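Local coordinates for protein alpha-galactosidase (Thermus thermophilus, PDB 6LCJ) that probably hydrolyses alpha-galactosyl linkages as a thermostable glycosidase of family GH36, and assembles as a hexamer, at residues E[48-53]-E[338-344]; E[110-114]-E[313-318]; E[147-153]-E[392-396]; E[320-325]-E[345-349]. One frame throughout, in Å; residues are numbered along the deposited sequence.

Contact 1: residues E[48-53]-E[338-344]; sequences HGWQSW and FCGAPVL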
# COMPACT_ATOMS: atom_id res chain seq x y z
N HIS E 48 -13.77 -29.78 -12.11
CA HIS E 48 -13.80 -30.92 -11.19
C HIS E 48 -12.94 -30.64 -9.95
O HIS E 48 -11.71 -30.60 -10.03
CB HIS E 48 -13.34 -32.20 -11.86
CG HIS E 48 -13.56 -33.39 -10.99
ND1 HIS E 48 -12.52 -34.12 -10.46
CD2 HIS E 48 -14.69 -33.90 -10.46
CE1 HIS E 48 -13.01 -35.06 -9.67
NE2 HIS E 48 -14.33 -34.95 -9.66
N GLY E 49 -13.59 -30.49 -8.80
CA GLY E 49 -12.87 -30.29 -7.56
C GLY E 49 -12.11 -31.53 -7.09
O GLY E 49 -12.33 -32.66 -7.55
N TRP E 50 -11.22 -31.30 -6.13
CA TRP E 50 -10.24 -32.31 -5.75
C TRP E 50 -10.85 -33.45 -4.95
O TRP E 50 -10.55 -34.62 -5.21
CB TRP E 50 -9.13 -31.66 -4.93
CG TRP E 50 -8.00 -32.58 -4.59
CD1 TRP E 50 -7.41 -33.51 -5.41
CD2 TRP E 50 -7.31 -32.65 -3.34
NE1 TRP E 50 -6.40 -34.14 -4.74
CE2 TRP E 50 -6.31 -33.63 -3.47
CE3 TRP E 50 -7.43 -31.95 -2.12
CZ2 TRP E 50 -5.43 -33.94 -2.44
CZ3 TRP E 50 -6.56 -32.26 -1.10
CH2 TRP E 50 -5.57 -33.24 -1.25
N GLN E 51 -11.65 -33.13 -3.94
CA GLN E 51 -12.10 -34.13 -2.98
C GLN E 51 -13.63 -34.13 -2.88
O GLN E 51 -14.34 -33.37 -3.56
CB GLN E 51 -11.43 -33.91 -1.61
CG GLN E 51 -11.50 -32.50 -1.08
CD GLN E 51 -12.04 -32.43 0.34
OE1 GLN E 51 -12.99 -33.14 0.68
NE2 GLN E 51 -11.44 -31.57 1.17
N SER E 52 -14.14 -35.02 -2.02
CA SER E 52 -15.58 -35.24 -1.86
C SER E 52 -16.37 -33.94 -1.74
O SER E 52 -17.33 -33.72 -2.49
CB SER E 52 -15.82 -36.10 -0.62
OG SER E 52 -15.38 -37.43 -0.85
N TRP E 53 -15.97 -33.07 -0.81
CA TRP E 53 -16.71 -31.84 -0.54
C TRP E 53 -16.48 -30.78 -1.61
O TRP E 53 -17.26 -29.82 -1.69
CB TRP E 53 -16.33 -31.30 0.85
CG TRP E 53 -16.45 -32.35 1.93
CD1 TRP E 53 -17.39 -33.35 2.00
CD2 TRP E 53 -15.59 -32.54 3.06
NE1 TRP E 53 -17.17 -34.13 3.10
CE2 TRP E 53 -16.08 -33.66 3.77
CE3 TRP E 53 -14.46 -31.87 3.54
CZ2 TRP E 53 -15.46 -34.13 4.95
CZ3 TRP E 53 -13.85 -32.35 4.73
CH2 TRP E 53 -14.36 -33.45 5.41
N PHE E 338 -15.19 -43.99 1.70
CA PHE E 338 -14.24 -42.87 1.69
C PHE E 338 -14.99 -41.55 1.72
O PHE E 338 -15.90 -41.33 0.92
CB PHE E 338 -13.34 -42.91 0.45
CG PHE E 338 -12.19 -43.90 0.53
CD1 PHE E 338 -12.28 -45.05 1.32
CD2 PHE E 338 -11.04 -43.71 -0.21
CE1 PHE E 338 -11.25 -45.96 1.37
CE2 PHE E 338 -9.99 -44.62 -0.16
CZ PHE E 338 -10.10 -45.75 0.63
N CYS E 339 -14.59 -40.66 2.64
CA CYS E 339 -15.23 -39.37 2.81
C CYS E 339 -14.16 -38.29 2.91
O CYS E 339 -13.06 -38.53 3.40
CB CYS E 339 -16.14 -39.37 4.08
SG CYS E 339 -17.28 -37.90 4.23
N GLY E 340 -14.49 -37.08 2.43
CA GLY E 340 -13.53 -35.98 2.44
C GLY E 340 -12.28 -36.30 1.66
O GLY E 340 -11.17 -35.84 1.99
N ALA E 341 -12.43 -37.08 0.62
CA ALA E 341 -11.33 -37.82 0.06
C ALA E 341 -11.05 -37.37 -1.36
O ALA E 341 -11.98 -37.04 -2.10
CB ALA E 341 -11.64 -39.33 0.05
N PRO E 342 -9.78 -37.34 -1.75
CA PRO E 342 -9.44 -37.21 -3.17
C PRO E 342 -10.28 -38.15 -4.02
O PRO E 342 -10.20 -39.37 -3.87
CB PRO E 342 -7.96 -37.58 -3.21
CG PRO E 342 -7.47 -37.23 -1.85
CD PRO E 342 -8.59 -37.60 -0.93
N VAL E 343 -11.10 -37.60 -4.91
CA VAL E 343 -12.08 -38.43 -5.59
C VAL E 343 -11.40 -39.44 -6.51
O VAL E 343 -11.52 -40.65 -6.33
CB VAL E 343 -13.11 -37.55 -6.33
CG1 VAL E 343 -13.88 -38.37 -7.33
CG2 VAL E 343 -14.05 -36.91 -5.31
N LEU E 344 -10.63 -38.96 -7.49
CA LEU E 344 -10.12 -39.87 -8.50
C LEU E 344 -9.02 -40.78 -7.95
O LEU E 344 -8.98 -41.97 -8.27
CB LEU E 344 -9.63 -39.07 -9.71
CG LEU E 344 -10.81 -38.32 -10.34
CD1 LEU E 344 -10.40 -37.39 -11.47
CD2 LEU E 344 -11.87 -39.31 -10.81
O HOH W 1 -9.95 -35.95 -7.86
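Two loops near the centre of the chain meet here: the one after strand 44-48 of the N-terminal beta region, with Trp-50 to Trp-53, lies against Cys-339 to Val-343, which follow barrel strand 335-338. The backbones touch at a single bridge, Gln-51 beside Pro-342. Val-343 N gives Trp-50 O a hydrogen bond of 3.0 Å, nearly straight (166°) and in the carbonyl plane; a water adds a second donor to Trp-50 O and accepts from Leu-344 N. Weaker bonds tie Ser-52 both ways: its N reaches Ala-341 O at 3.0 Å, while Ala-341 N points at Ser-52 OG from 3.3 Å. OG lies beside its own backbone N (chi1 -70°), where it can take that bond and also meet Arg-354 O. Gly-340 CA sits over one face of Trp-53, 3.8 Å from the six-membered ring centroid, a CH-pi contact; a CB on this residue would collide with Trp-53 CH2. Gln-51 OE1 shares that face and weakly accepts Trp-53 N. Trp-50 CZ2 packs on Pro-342 CG at 3.9 Å, and the indole NE1 of Trp-50 is hydrogen-bonded to Glu-317 OE2. His-48, held through ND1 by Ser-91 O, offers its ring edge to Val-343 CG1. Such a loop at the C-terminal end of a TIM-barrel strand, met by a loop from the beta domain, is consistent with the active-site rim of GH36 enzymes.

Contact 2: residues E[110-114]-E[313-318]; sequences DLGAR and GAEGEA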
# COMPACT_ATOMS: atom_id res chain seq x y z
N ASP E 110 -3.51 -41.29 -14.64
CA ASP E 110 -2.62 -41.51 -13.51
C ASP E 110 -2.86 -40.46 -12.43
O ASP E 110 -3.65 -39.52 -12.60
CB ASP E 110 -1.14 -41.47 -13.95
CG ASP E 110 -0.79 -42.55 -14.95
OD1 ASP E 110 -0.90 -43.75 -14.62
OD2 ASP E 110 -0.38 -42.20 -16.08
N LEU E 111 -2.12 -40.59 -11.33
CA LEU E 111 -2.23 -39.72 -10.17
C LEU E 111 -1.60 -38.36 -10.39
O LEU E 111 -0.62 -38.21 -11.12
CB LEU E 111 -1.53 -40.36 -8.96
CG LEU E 111 -2.03 -41.69 -8.43
CD1 LEU E 111 -0.92 -42.39 -7.64
CD2 LEU E 111 -3.26 -41.47 -7.57
N GLY E 112 -2.13 -37.36 -9.69
CA GLY E 112 -1.41 -36.12 -9.49
C GLY E 112 -1.54 -35.09 -10.59
O GLY E 112 -0.64 -34.27 -10.77
N ALA E 113 -2.65 -35.11 -11.33
CA ALA E 113 -2.85 -34.21 -12.46
C ALA E 113 -3.88 -33.12 -12.14
O ALA E 113 -4.80 -33.32 -11.34
CB ALA E 113 -3.28 -34.98 -13.70
N ARG E 114 -3.71 -31.97 -12.78
CA ARG E 114 -4.68 -30.90 -12.78
C ARG E 114 -4.96 -30.49 -14.22
O ARG E 114 -4.16 -30.75 -15.12
CB ARG E 114 -4.19 -29.70 -11.98
CG ARG E 114 -3.93 -30.00 -10.51
CD ARG E 114 -3.45 -28.74 -9.87
NE ARG E 114 -3.10 -28.85 -8.47
CZ ARG E 114 -1.86 -28.93 -8.01
NH1 ARG E 114 -0.82 -28.95 -8.84
NH2 ARG E 114 -1.65 -29.00 -6.70
N GLY E 313 -2.08 -31.40 -2.00
CA GLY E 313 -2.92 -31.41 -3.18
C GLY E 313 -2.47 -32.47 -4.15
O GLY E 313 -2.03 -33.55 -3.72
N ALA E 314 -2.54 -32.17 -5.45
CA ALA E 314 -2.14 -33.14 -6.47
C ALA E 314 -0.78 -33.75 -6.18
O ALA E 314 -0.56 -34.93 -6.47
CB ALA E 314 -2.14 -32.48 -7.85
N GLU E 315 0.13 -32.98 -5.57
CA GLU E 315 1.48 -33.45 -5.27
C GLU E 315 1.48 -34.57 -4.23
O GLU E 315 2.45 -35.34 -4.17
CB GLU E 315 2.34 -32.29 -4.77
CG GLU E 315 2.58 -31.21 -5.78
CD GLU E 315 1.40 -30.23 -5.96
OE1 GLU E 315 0.38 -30.33 -5.22
OE2 GLU E 315 1.49 -29.36 -6.87
N GLY E 316 0.45 -34.67 -3.40
CA GLY E 316 0.38 -35.67 -2.36
C GLY E 316 -0.37 -36.92 -2.74
O GLY E 316 -0.51 -37.82 -1.91
N GLU E 317 -0.84 -37.02 -3.98
CA GLU E 317 -1.70 -38.15 -4.32
C GLU E 317 -0.93 -39.47 -4.31
O GLU E 317 -1.47 -40.50 -3.88
CB GLU E 317 -2.37 -37.89 -5.67
CG GLU E 317 -3.52 -36.89 -5.57
CD GLU E 317 -4.33 -36.77 -6.86
OE1 GLU E 317 -4.03 -37.47 -7.84
OE2 GLU E 317 -5.29 -35.97 -6.89
N ALA E 318 0.34 -39.47 -4.76
CA ALA E 318 1.15 -40.69 -4.72
C ALA E 318 1.35 -41.21 -3.29
O ALA E 318 1.22 -42.41 -3.04
CB ALA E 318 2.51 -40.48 -5.39
O HOH W 2 -5.44 -34.06 -8.73
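Leu-111 begins the contact by laying its isobutyl group along the start of the helix: Leu-111 CD1 stands 4.0 Å from Ala-318 CA, and CB and CD2 lie beside Glu-317. Next, Gly-112 passes with a positive phi (85°) close to Ala-314 O, where a side chain would be tight. Gly-112 N donates to Glu-317 OE1 at 2.7 Å, approaching from above the carboxylate plane. Ala-113 turns its methyl away, yet its O is joined through a water to Glu-317 OE2, an oxygen that has a further donor outside the two segments. The carboxylate is thus gripped at both oxygens. Arg-114 closes the segment with its chain extended from CG to NE, which carries the guanidinium across to Glu-315. Arg-114 takes the Glu-315 carboxylate end-on, Arg-114 NH2 meeting Glu-315 OE1 at 2.8 Å and NH1 meeting OE2 at 3.1 Å, with the two planes turned 47° apart. Ala-314 CB lies over the centre of one guanidinium face, 3.5 Å above its plane. Arg-114 NE pairs with Asp-79, which also accepts Ala-314 N. The contact joins strand 113-117, flanked in its antiparallel sheet by 122-126 and 89-91, to the beginning of helix 317-331, with helix 80-84 touching Arg-114.

Contact 3: residues E[147-153]-E[392-396]; sequences YARLLPR and WLMEN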
# COMPACT_ATOMS: atom_id res chain seq x y z
N TYR E 147 -14.39 -42.19 -20.26
CA TYR E 147 -13.28 -41.93 -19.36
C TYR E 147 -13.34 -42.85 -18.14
O TYR E 147 -12.32 -43.43 -17.74
CB TYR E 147 -13.28 -40.45 -18.94
CG TYR E 147 -12.22 -40.01 -17.94
CD1 TYR E 147 -10.88 -40.37 -18.09
CD2 TYR E 147 -12.56 -39.22 -16.84
CE1 TYR E 147 -9.92 -39.95 -17.18
CE2 TYR E 147 -11.61 -38.81 -15.92
CZ TYR E 147 -10.29 -39.17 -16.10
OH TYR E 147 -9.35 -38.75 -15.18
N ALA E 148 -14.53 -43.00 -17.55
CA ALA E 148 -14.65 -43.80 -16.33
C ALA E 148 -14.20 -45.24 -16.55
O ALA E 148 -13.64 -45.85 -15.63
CB ALA E 148 -16.09 -43.75 -15.81
N ARG E 149 -14.41 -45.79 -17.76
CA ARG E 149 -14.00 -47.17 -18.02
C ARG E 149 -12.50 -47.36 -17.95
O ARG E 149 -12.02 -48.46 -17.67
CB ARG E 149 -14.50 -47.62 -19.39
CG ARG E 149 -15.96 -48.01 -19.39
CD ARG E 149 -16.51 -48.07 -20.78
NE ARG E 149 -17.92 -47.69 -20.80
CZ ARG E 149 -18.45 -46.91 -21.73
NH1 ARG E 149 -17.69 -46.42 -22.71
NH2 ARG E 149 -19.74 -46.62 -21.69
N LEU E 150 -11.74 -46.29 -18.18
CA LEU E 150 -10.29 -46.38 -18.13
C LEU E 150 -9.72 -46.13 -16.74
O LEU E 150 -8.49 -46.10 -16.58
CB LEU E 150 -9.70 -45.39 -19.14
CG LEU E 150 -10.17 -45.76 -20.55
CD1 LEU E 150 -9.78 -44.71 -21.56
CD2 LEU E 150 -9.59 -47.12 -20.94
N LEU E 151 -10.55 -45.98 -15.74
CA LEU E 151 -10.06 -45.77 -14.38
C LEU E 151 -10.19 -47.05 -13.57
O LEU E 151 -10.89 -47.98 -13.97
CB LEU E 151 -10.84 -44.62 -13.72
CG LEU E 151 -10.72 -43.26 -14.41
CD1 LEU E 151 -11.61 -42.22 -13.74
CD2 LEU E 151 -9.28 -42.81 -14.45
N PRO E 152 -9.51 -47.14 -12.43
CA PRO E 152 -9.71 -48.31 -11.57
C PRO E 152 -11.16 -48.42 -11.14
O PRO E 152 -11.88 -47.43 -11.02
CB PRO E 152 -8.78 -48.03 -10.38
CG PRO E 152 -7.75 -47.10 -10.92
CD PRO E 152 -8.50 -46.23 -11.87
N ARG E 153 -11.59 -49.67 -10.93
CA ARG E 153 -12.94 -50.00 -10.49
C ARG E 153 -12.86 -50.90 -9.27
O ARG E 153 -11.91 -51.67 -9.11
CB ARG E 153 -13.73 -50.69 -11.60
CG ARG E 153 -13.53 -50.06 -12.95
CD ARG E 153 -14.09 -50.92 -14.03
NE ARG E 153 -15.55 -50.97 -13.99
CZ ARG E 153 -16.25 -52.10 -13.94
NH1 ARG E 153 -15.62 -53.26 -13.91
NH2 ARG E 153 -17.58 -52.06 -13.91
N TRP E 392 -21.04 -40.24 -13.08
CA TRP E 392 -20.28 -41.10 -13.99
C TRP E 392 -19.32 -42.02 -13.25
O TRP E 392 -18.86 -43.01 -13.83
CB TRP E 392 -19.51 -40.25 -15.02
CG TRP E 392 -18.77 -39.09 -14.43
CD1 TRP E 392 -19.29 -37.88 -14.07
CD2 TRP E 392 -17.36 -39.02 -14.12
NE1 TRP E 392 -18.31 -37.07 -13.55
CE2 TRP E 392 -17.12 -37.74 -13.58
CE3 TRP E 392 -16.30 -39.91 -14.26
CZ2 TRP E 392 -15.85 -37.34 -13.17
CZ3 TRP E 392 -15.06 -39.52 -13.86
CH2 TRP E 392 -14.83 -38.24 -13.31
N LEU E 393 -19.00 -41.73 -12.00
CA LEU E 393 -18.16 -42.64 -11.22
C LEU E 393 -18.87 -43.90 -10.76
O LEU E 393 -18.24 -44.72 -10.08
CB LEU E 393 -17.58 -41.91 -10.01
CG LEU E 393 -16.59 -40.87 -10.49
CD1 LEU E 393 -16.32 -39.89 -9.37
CD2 LEU E 393 -15.32 -41.55 -11.00
N MET E 394 -20.16 -44.07 -11.07
CA MET E 394 -20.87 -45.29 -10.70
C MET E 394 -20.30 -46.50 -11.42
O MET E 394 -20.59 -47.63 -11.03
CB MET E 394 -22.36 -45.15 -11.00
CG MET E 394 -23.12 -44.34 -9.96
SD MET E 394 -24.79 -44.08 -10.55
CE MET E 394 -25.44 -45.76 -10.46
N GLU E 395 -19.52 -46.27 -12.47
CA GLU E 395 -18.73 -47.31 -13.11
C GLU E 395 -17.65 -47.86 -12.18
O GLU E 395 -17.25 -49.02 -12.31
CB GLU E 395 -18.10 -46.73 -14.37
CG GLU E 395 -17.18 -47.68 -15.10
CD GLU E 395 -17.93 -48.79 -15.84
OE1 GLU E 395 -19.18 -48.68 -16.01
OE2 GLU E 395 -17.26 -49.77 -16.24
N ASN E 396 -17.15 -47.04 -11.25
CA ASN E 396 -15.90 -47.34 -10.57
C ASN E 396 -16.03 -47.59 -9.08
O ASN E 396 -15.10 -48.14 -8.49
CB ASN E 396 -14.89 -46.20 -10.79
CG ASN E 396 -14.73 -45.84 -12.25
OD1 ASN E 396 -15.54 -45.11 -12.80
ND2 ASN E 396 -13.68 -46.35 -12.88
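Hydrogen bonding centres on Asn-396, whose ND2 bridges Ala-148 O and Pro-152 O, each at 2.8 Å and each near the amide plane. With CG beside the backbone N (chi1 -51°), the amide is swung into the turn formed by 148-152. Ala-148 O takes ND2 on one face of its carbonyl plane and Leu-151 N on the other, whereas Pro-152 O is met from well above its plane. Both amide hydrogens are spent on one carbonyl of the last turn of helix 140-149 and one of the loop that follows, which fixes the rotation of the group. A leucine in place of Asn-396 would probably leave these two carbonyls without their shared donor and free the turn to shift.

The charged part is a salt bridge: Arg-153 NE stands 3.1 Å from Glu-395 OE2 and also donates weakly to Glu-395 O. The two side chains cross with guanidinium and carboxylate planes 32° apart. On the other flank of the same carboxylate, Arg-149 CG passes alongside OE2.

Apolar packing gathers round Trp-392. Trp-392 CZ3 approaches Tyr-147 CD2 at 3.9 Å, the ring planes 35° apart; Ala-148 CB lies at the indole edge, 4.1 Å from Trp-392 CE3. Leu-151 CD1 also reaches this edge, while lying over one face of the Tyr-147 ring, toward its rim. Tyr-147 OH binds Ala-108 O and Trp-392 NE1 binds His-389 O. The contact fastens the end of helix 140-149 to the 3-10 turn ahead of barrel strand 398-400, with Val-93 of strand 93-97 touching the Tyr-147 and Trp-392 side chains.

Contact 4: residues E[320-325]-E[345-349]; sequences YRKAMA and ASLGL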
# COMPACT_ATOMS: atom_id res chain seq x y z
N TYR E 320 -0.71 -40.52 -0.83
CA TYR E 320 -2.05 -40.88 -0.38
C TYR E 320 -2.43 -42.27 -0.85
O TYR E 320 -3.00 -43.06 -0.08
CB TYR E 320 -3.06 -39.85 -0.89
CG TYR E 320 -4.51 -40.23 -0.74
CD1 TYR E 320 -5.18 -40.04 0.47
CD2 TYR E 320 -5.21 -40.79 -1.81
CE1 TYR E 320 -6.52 -40.40 0.60
CE2 TYR E 320 -6.55 -41.14 -1.69
CZ TYR E 320 -7.20 -40.94 -0.49
OH TYR E 320 -8.53 -41.30 -0.39
N ARG E 321 -2.13 -42.59 -2.11
CA ARG E 321 -2.56 -43.87 -2.65
C ARG E 321 -1.85 -45.03 -1.97
O ARG E 321 -2.47 -46.07 -1.69
CB ARG E 321 -2.33 -43.89 -4.16
CG ARG E 321 -2.71 -45.17 -4.81
CD ARG E 321 -4.09 -45.08 -5.39
NE ARG E 321 -4.45 -46.29 -6.12
CZ ARG E 321 -5.69 -46.56 -6.51
NH1 ARG E 321 -6.67 -45.72 -6.23
NH2 ARG E 321 -5.95 -47.68 -7.17
N LYS E 322 -0.55 -44.88 -1.69
CA LYS E 322 0.19 -45.93 -0.98
C LYS E 322 -0.31 -46.09 0.45
O LYS E 322 -0.44 -47.22 0.94
CB LYS E 322 1.68 -45.63 -1.00
CG LYS E 322 2.32 -45.79 -2.37
CD LYS E 322 3.78 -45.30 -2.37
CE LYS E 322 4.17 -44.61 -3.70
NZ LYS E 322 4.85 -43.29 -3.44
N ALA E 323 -0.62 -44.99 1.14
CA ALA E 323 -1.17 -45.10 2.48
C ALA E 323 -2.53 -45.80 2.47
O ALA E 323 -2.80 -46.68 3.29
CB ALA E 323 -1.30 -43.72 3.12
N MET E 324 -3.41 -45.41 1.54
CA MET E 324 -4.73 -46.02 1.48
C MET E 324 -4.66 -47.47 1.04
O MET E 324 -5.47 -48.29 1.48
CB MET E 324 -5.64 -45.23 0.53
CG MET E 324 -6.02 -43.84 1.03
SD MET E 324 -6.60 -43.83 2.74
CE MET E 324 -5.14 -43.21 3.48
N ALA E 325 -3.71 -47.81 0.16
CA ALA E 325 -3.54 -49.20 -0.25
C ALA E 325 -3.21 -50.09 0.95
O ALA E 325 -3.64 -51.24 1.02
CB ALA E 325 -2.46 -49.30 -1.31
N ALA E 345 -8.16 -40.25 -7.08
CA ALA E 345 -7.07 -41.06 -6.53
C ALA E 345 -7.56 -42.16 -5.59
O ALA E 345 -6.77 -43.04 -5.22
CB ALA E 345 -6.05 -40.16 -5.82
N SER E 346 -8.84 -42.12 -5.17
CA SER E 346 -9.42 -43.14 -4.30
C SER E 346 -9.97 -44.32 -5.07
O SER E 346 -10.25 -45.35 -4.46
CB SER E 346 -10.56 -42.54 -3.47
OG SER E 346 -10.08 -41.65 -2.46
N LEU E 347 -10.14 -44.19 -6.38
CA LEU E 347 -10.81 -45.23 -7.16
C LEU E 347 -10.00 -46.52 -7.14
O LEU E 347 -8.77 -46.51 -7.21
CB LEU E 347 -11.02 -44.75 -8.59
CG LEU E 347 -11.92 -43.52 -8.78
CD1 LEU E 347 -12.02 -43.11 -10.26
CD2 LEU E 347 -13.29 -43.80 -8.18
N GLY E 348 -10.71 -47.65 -7.03
CA GLY E 348 -10.09 -48.94 -6.90
C GLY E 348 -9.82 -49.38 -5.48
O GLY E 348 -9.65 -50.57 -5.24
N LEU E 349 -9.78 -48.45 -4.53
CA LEU E 349 -9.59 -48.77 -3.12
C LEU E 349 -10.88 -48.65 -2.32
O LEU E 349 -11.21 -49.54 -1.54
CB LEU E 349 -8.52 -47.86 -2.52
CG LEU E 349 -7.14 -47.95 -3.18
CD1 LEU E 349 -6.23 -46.86 -2.68
CD2 LEU E 349 -6.52 -49.35 -2.97
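The guanidinium of Arg-321 carries Leu-349 CD1 over one face, 3.5 Å above the plane and toward the rim, while Ala-345 O and Leu-347 O come to its edge. The ring of Tyr-320 has Met-324 CG, one helical turn on, over one face, and receives Ser-346 OG and Ala-345 O at its edge. From that edge Tyr-320 OH donates to Ser-346 OG at 2.6 Å, and the serine oxygen is linked to Pro-342 O. Ala-345 CB adds an apolar touch on Tyr-320 CD2 at 4.1 Å.

Arg-321 reaches the loop because CG stands opposite the backbone N (chi1 179°) and the chain then bends at chi2 (97°). Arg-321 NH1 donates to Ala-345 O at 2.9 Å, close to the guanidinium plane but well above the plane of the carbonyl. Leu-347 O faces both terminal nitrogens: Arg-321 NH2 donates weakly at 3.1 Å, and the modelled separation from NH1 is too short to be trusted. A methionine at Arg-321 would probably leave the carbonyls of Ala-345 and Leu-347 without these donors and let the loop drift from the helix.

On the apolar side, Leu-349 CD1 packs on Met-324 CB at 3.6 Å, and its other methyl lies near Ala-325. Gly-348 turns the chain with positive phi (90°) close to Arg-321 NH2, where a CB would be tight. The positive guanidinium is probably stabilised by the negative ends of two peptide C=O groups, so Arg-321 meets the loop through backbone carbonyls rather than an acidic side chain.

The centre of contact 1 is about 4 Å from the centre of the chain, and contacts 2, 3 and 4 lie with centres about 12, 15 and 12 Å from its own, 2 and 4 on the same side of the chain's centre. Along the chain contact 2 is nested within the loop closed by contact 1, contact 4 within that of contact 3, and contacts 1 and 3 cross. Contacts 2 and 4, centres about 11 Å apart, share helix 317-331, while contacts 1 and 4 share the loop between barrel strands 335-338 and 352-354. Together contacts 1, 2 and 3 fasten the N-terminal beta sheets and helix 140-149 to the TIM barrel, and contact 4 ties the barrel's own helix to its loop.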